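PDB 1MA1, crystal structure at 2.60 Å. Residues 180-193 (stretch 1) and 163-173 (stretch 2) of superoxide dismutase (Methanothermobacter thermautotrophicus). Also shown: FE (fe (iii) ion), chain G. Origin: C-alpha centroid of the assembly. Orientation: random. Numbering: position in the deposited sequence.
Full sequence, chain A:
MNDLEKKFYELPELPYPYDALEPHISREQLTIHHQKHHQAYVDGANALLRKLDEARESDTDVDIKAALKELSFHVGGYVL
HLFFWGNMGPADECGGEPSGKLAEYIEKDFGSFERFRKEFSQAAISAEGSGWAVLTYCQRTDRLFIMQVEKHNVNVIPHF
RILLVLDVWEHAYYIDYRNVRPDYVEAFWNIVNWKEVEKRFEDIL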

# COMPACT_ATOMS: atom_id res chain seq x y z
N VAL A 180 -13.04 -20.16 5.94
CA VAL A 180 -12.83 -20.26 7.38
C VAL A 180 -11.35 -20.26 7.73
O VAL A 180 -10.80 -21.27 8.21
CB VAL A 180 -13.52 -21.50 7.97
CG1 VAL A 180 -13.30 -21.59 9.48
CG2 VAL A 180 -14.98 -21.43 7.66
N ARG A 181 -10.71 -19.11 7.51
CA ARG A 181 -9.27 -18.96 7.67
C ARG A 181 -8.78 -19.40 9.05
O ARG A 181 -7.69 -19.96 9.19
CB ARG A 181 -8.88 -17.50 7.41
CG ARG A 181 -7.40 -17.22 7.54
CD ARG A 181 -7.08 -15.73 7.46
NE ARG A 181 -7.07 -15.24 6.09
CZ ARG A 181 -6.85 -13.97 5.76
NH1 ARG A 181 -6.62 -13.07 6.71
NH2 ARG A 181 -6.85 -13.60 4.48
N PRO A 182 -9.58 -19.17 10.09
CA PRO A 182 -9.14 -19.58 11.43
C PRO A 182 -8.91 -21.08 11.60
O PRO A 182 -8.03 -21.50 12.36
CB PRO A 182 -10.25 -19.05 12.32
CG PRO A 182 -10.63 -17.77 11.61
CD PRO A 182 -10.73 -18.27 10.18
N ASP A 183 -9.70 -21.91 10.92
CA ASP A 183 -9.51 -23.35 11.02
C ASP A 183 -8.21 -23.75 10.36
O ASP A 183 -7.49 -24.62 10.86
CB ASP A 183 -10.63 -24.14 10.36
CG ASP A 183 -11.93 -24.11 11.14
OD1 ASP A 183 -11.91 -23.71 12.33
OD2 ASP A 183 -12.98 -24.49 10.54
N TYR A 184 -7.92 -23.13 9.22
CA TYR A 184 -6.63 -23.33 8.55
C TYR A 184 -5.43 -22.89 9.40
O TYR A 184 -4.47 -23.64 9.56
CB TYR A 184 -6.63 -22.56 7.23
CG TYR A 184 -5.27 -22.41 6.62
CD1 TYR A 184 -4.54 -21.24 6.76
CD2 TYR A 184 -4.72 -23.43 5.85
CE1 TYR A 184 -3.29 -21.09 6.15
CE2 TYR A 184 -3.47 -23.30 5.24
CZ TYR A 184 -2.77 -22.13 5.39
OH TYR A 184 -1.57 -22.02 4.73
N VAL A 185 -5.48 -21.68 9.95
CA VAL A 185 -4.45 -21.24 10.88
C VAL A 185 -4.28 -22.20 12.06
O VAL A 185 -3.16 -22.50 12.46
CB VAL A 185 -4.73 -19.82 11.41
CG1 VAL A 185 -3.76 -19.45 12.54
CG2 VAL A 185 -4.65 -18.84 10.27
N GLU A 186 -5.38 -22.68 12.62
CA GLU A 186 -5.32 -23.64 13.71
C GLU A 186 -4.69 -24.98 13.28
O GLU A 186 -3.88 -25.55 14.00
CB GLU A 186 -6.72 -23.87 14.27
CG GLU A 186 -6.78 -24.82 15.43
CD GLU A 186 -5.78 -24.45 16.51
OE1 GLU A 186 -5.68 -23.23 16.82
OE2 GLU A 186 -5.11 -25.37 17.04
N ALA A 187 -5.05 -25.46 12.10
CA ALA A 187 -4.46 -26.70 11.59
C ALA A 187 -2.95 -26.57 11.41
O ALA A 187 -2.21 -27.54 11.56
CB ALA A 187 -5.12 -27.09 10.26
N PHE A 188 -2.51 -25.35 11.09
CA PHE A 188 -1.12 -25.10 10.72
C PHE A 188 -0.18 -25.53 11.83
O PHE A 188 0.91 -26.03 11.56
CB PHE A 188 -0.95 -23.62 10.41
CG PHE A 188 0.48 -23.20 10.23
CD1 PHE A 188 1.22 -23.63 9.13
CD2 PHE A 188 1.10 -22.37 11.17
CE1 PHE A 188 2.55 -23.25 8.97
CE2 PHE A 188 2.44 -21.99 11.02
CZ PHE A 188 3.17 -22.43 9.93
N TRP A 189 -0.59 -25.32 13.07
CA TRP A 189 0.28 -25.58 14.21
C TRP A 189 0.56 -27.07 14.39
O TRP A 189 1.48 -27.45 15.13
CB TRP A 189 -0.31 -25.00 15.49
CG TRP A 189 -0.45 -23.52 15.43
CD1 TRP A 189 -1.59 -22.80 15.25
CD2 TRP A 189 0.62 -22.56 15.49
NE1 TRP A 189 -1.31 -21.45 15.20
CE2 TRP A 189 0.04 -21.27 15.35
CE3 TRP A 189 2.01 -22.66 15.66
CZ2 TRP A 189 0.80 -20.10 15.36
CZ3 TRP A 189 2.76 -21.49 15.67
CH2 TRP A 189 2.15 -20.23 15.52
N ASN A 190 -0.22 -27.91 13.71
CA ASN A 190 0.04 -29.34 13.71
C ASN A 190 1.20 -29.73 12.81
O ASN A 190 1.75 -30.82 12.96
CB ASN A 190 -1.21 -30.10 13.26
CG ASN A 190 -2.34 -29.99 14.25
OD1 ASN A 190 -2.22 -30.48 15.36
ND2 ASN A 190 -3.43 -29.34 13.86
N ILE A 191 1.57 -28.86 11.88
CA ILE A 191 2.56 -29.23 10.89
C ILE A 191 3.75 -28.27 10.81
O ILE A 191 4.57 -28.39 9.91
CB ILE A 191 1.91 -29.37 9.51
CG1 ILE A 191 1.02 -28.14 9.21
CG2 ILE A 191 1.09 -30.64 9.47
CD1 ILE A 191 0.51 -28.05 7.79
N VAL A 192 3.84 -27.32 11.74
CA VAL A 192 5.03 -26.49 11.85
C VAL A 192 6.27 -27.35 12.08
O VAL A 192 6.30 -28.18 12.98
CB VAL A 192 4.93 -25.47 13.03
CG1 VAL A 192 6.06 -24.43 12.95
CG2 VAL A 192 3.60 -24.79 13.00
N ASN A 193 7.30 -27.14 11.26
CA ASN A 193 8.59 -27.79 11.46
C ASN A 193 9.51 -26.92 12.33
O ASN A 193 10.27 -26.09 11.82
CB ASN A 193 9.25 -28.07 10.11
CG ASN A 193 10.52 -28.91 10.24
OD1 ASN A 193 11.14 -28.96 11.29
ND2 ASN A 193 10.91 -29.55 9.14
FE FE G . 0.55 -18.76 -1.58
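Stretch 2 163-173: LLVLDVWEHAY

Two hydrogen bonds fix stretch 2 to the helix of stretch 1. The shorter runs from Arg181 NE to Tyr173 OH, 3.0 Å long with an angle of 150° at the hydrogen, and the phenol oxygen lies at the edge of the guanidinium, where an N-H can point toward it. Arginine suits this place because its long side chain, t at chi1 and chi2, brings a donor to stretch 2 although its CA-to-CB bond points sideways. Arg181 NH2 also comes within 3.1 Å of Val168 O, but the angle is too poor for a hydrogen bond. In the second bond, Tyr184 OH donates to Asp167 O across 3.1 Å, so that tyrosine offers a flat apolar ring along its length and a donor at its tip for a buried carbonyl.

Asp167 binds the iron through OD2 at 1.9 Å and accepts a hydrogen bond at OD1 from Trp169 N, 2.9 Å away; His171 NE2 binds the same ion at 2.1 Å. Tyr184 thus holds the backbone of a metal ligand, whereas the carboxylate itself turns to the iron.

The backbone of stretch 2 is extended as a strand through Leu166 and Asp167, then turns through residues 170-172, which have helical torsions without the regular bonds. The helix, which begins at Arg181 and carries Tyr184, runs roughly against the strand: their directions differ by 149°, and the axes approach to 10.2 Å, leaving room for a layer of side chains. Accordingly, Tyr184 lies nearest Tyr173 in the backbone register, Phe188 nearest Leu166 and Val192 nearest Leu164.

Aromatic rings fill much of that layer. Tyr184 receives Tyr173 CB over one face, the CB atom 3.6 Å from the ring centroid, and Tyr184 CE1 is 3.9 Å from Leu166 CD1. The two tyrosine rings meet obliquely, their planes at 35°. Ala172 also faces the helix, and its small side chain fits close to the phenol, with CB 3.7 Å from Tyr184 OH.

One turn further along, Phe188 offers a face to Leu166, whose CD1 stands 3.6 Å from the ring centroid, nearly on the normal. Leu164 CD2 lies at the ring's edge, 4.1 Å from Phe188 CZ. Leu164 and Leu166 can both reach stretch 1 because alternate residues of an extended chain point the same way; Val165, between them, points away. Looser aliphatic contacts add to the packing: Val185 CG1 lies 4.3 Å from Leu166 CD2, and Val192 CG1 the same distance from Leu164 CD2.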

# COMPACT_ATOMS: atom_id res chain seq x y z
N LEU A 163 12.29 -16.31 9.91
CA LEU A 163 12.37 -17.49 10.76
C LEU A 163 11.21 -18.46 10.52
O LEU A 163 11.42 -19.66 10.33
CB LEU A 163 12.38 -17.07 12.23
CG LEU A 163 13.60 -16.25 12.65
CD1 LEU A 163 13.51 -15.88 14.11
CD2 LEU A 163 14.85 -17.07 12.35
N LEU A 164 10.00 -17.92 10.54
CA LEU A 164 8.78 -18.71 10.45
C LEU A 164 7.80 -17.96 9.56
O LEU A 164 7.70 -16.73 9.64
CB LEU A 164 8.15 -18.86 11.84
CG LEU A 164 7.33 -20.11 12.17
CD1 LEU A 164 6.25 -19.69 13.16
CD2 LEU A 164 6.71 -20.72 10.94
N VAL A 165 7.06 -18.68 8.73
CA VAL A 165 6.21 -18.05 7.75
C VAL A 165 4.89 -18.82 7.63
O VAL A 165 4.87 -20.05 7.60
CB VAL A 165 6.95 -18.00 6.37
CG1 VAL A 165 6.01 -18.31 5.24
CG2 VAL A 165 7.55 -16.62 6.17
N LEU A 166 3.78 -18.10 7.56
CA LEU A 166 2.48 -18.72 7.37
C LEU A 166 1.66 -18.02 6.26
O LEU A 166 1.24 -16.88 6.43
CB LEU A 166 1.71 -18.68 8.69
CG LEU A 166 0.25 -19.09 8.63
CD1 LEU A 166 0.14 -20.47 7.99
CD2 LEU A 166 -0.34 -19.06 10.03
N ASP A 167 1.46 -18.71 5.13
CA ASP A 167 0.73 -18.11 4.01
C ASP A 167 -0.74 -18.00 4.41
O ASP A 167 -1.32 -18.93 4.97
CB ASP A 167 0.89 -18.96 2.73
CG ASP A 167 0.33 -18.27 1.48
OD1 ASP A 167 -0.23 -17.17 1.64
OD2 ASP A 167 0.43 -18.81 0.34
N VAL A 168 -1.34 -16.86 4.13
CA VAL A 168 -2.74 -16.69 4.45
C VAL A 168 -3.48 -15.98 3.31
O VAL A 168 -4.64 -15.57 3.46
CB VAL A 168 -2.83 -15.91 5.80
CG1 VAL A 168 -2.90 -14.40 5.57
CG2 VAL A 168 -3.99 -16.45 6.61
N TRP A 169 -2.81 -15.86 2.16
CA TRP A 169 -3.51 -15.78 0.87
C TRP A 169 -4.65 -16.79 0.82
O TRP A 169 -4.52 -17.91 1.30
CB TRP A 169 -2.56 -16.07 -0.30
CG TRP A 169 -1.60 -14.96 -0.64
CD1 TRP A 169 -0.61 -14.45 0.14
CD2 TRP A 169 -1.55 -14.23 -1.87
NE1 TRP A 169 0.05 -13.45 -0.51
CE2 TRP A 169 -0.50 -13.29 -1.76
CE3 TRP A 169 -2.29 -14.28 -3.07
CZ2 TRP A 169 -0.17 -12.41 -2.79
CZ3 TRP A 169 -1.95 -13.39 -4.10
CH2 TRP A 169 -0.90 -12.47 -3.95
N GLU A 170 -5.77 -16.40 0.21
CA GLU A 170 -6.90 -17.29 0.14
C GLU A 170 -6.57 -18.57 -0.63
O GLU A 170 -7.07 -19.66 -0.29
CB GLU A 170 -8.10 -16.55 -0.46
CG GLU A 170 -8.60 -15.41 0.45
CD GLU A 170 -9.75 -14.59 -0.13
OE1 GLU A 170 -9.65 -14.12 -1.28
OE2 GLU A 170 -10.76 -14.40 0.58
N HIS A 171 -5.71 -18.47 -1.65
CA HIS A 171 -5.34 -19.67 -2.40
C HIS A 171 -4.70 -20.75 -1.53
O HIS A 171 -4.65 -21.91 -1.91
CB HIS A 171 -4.48 -19.34 -3.68
CG HIS A 171 -3.13 -18.74 -3.43
ND1 HIS A 171 -2.59 -17.81 -4.29
CD2 HIS A 171 -2.17 -18.96 -2.49
CE1 HIS A 171 -1.36 -17.49 -3.91
NE2 HIS A 171 -1.08 -18.17 -2.81
N ALA A 172 -4.23 -20.38 -0.35
CA ALA A 172 -3.51 -21.35 0.46
C ALA A 172 -4.47 -22.29 1.22
O ALA A 172 -4.05 -23.32 1.73
CB ALA A 172 -2.57 -20.64 1.45
N TYR A 173 -5.76 -21.94 1.28
CA TYR A 173 -6.67 -22.66 2.16
C TYR A 173 -8.10 -22.78 1.65
O TYR A 173 -8.91 -23.51 2.23
CB TYR A 173 -6.68 -22.02 3.55
CG TYR A 173 -7.17 -20.59 3.59
CD1 TYR A 173 -8.53 -20.28 3.55
CD2 TYR A 173 -6.26 -19.52 3.70
CE1 TYR A 173 -8.96 -18.97 3.62
CE2 TYR A 173 -6.69 -18.20 3.77
CZ TYR A 173 -8.03 -17.93 3.73
OH TYR A 173 -8.45 -16.62 3.83
O HOH W 1 0.78 -16.86 -1.73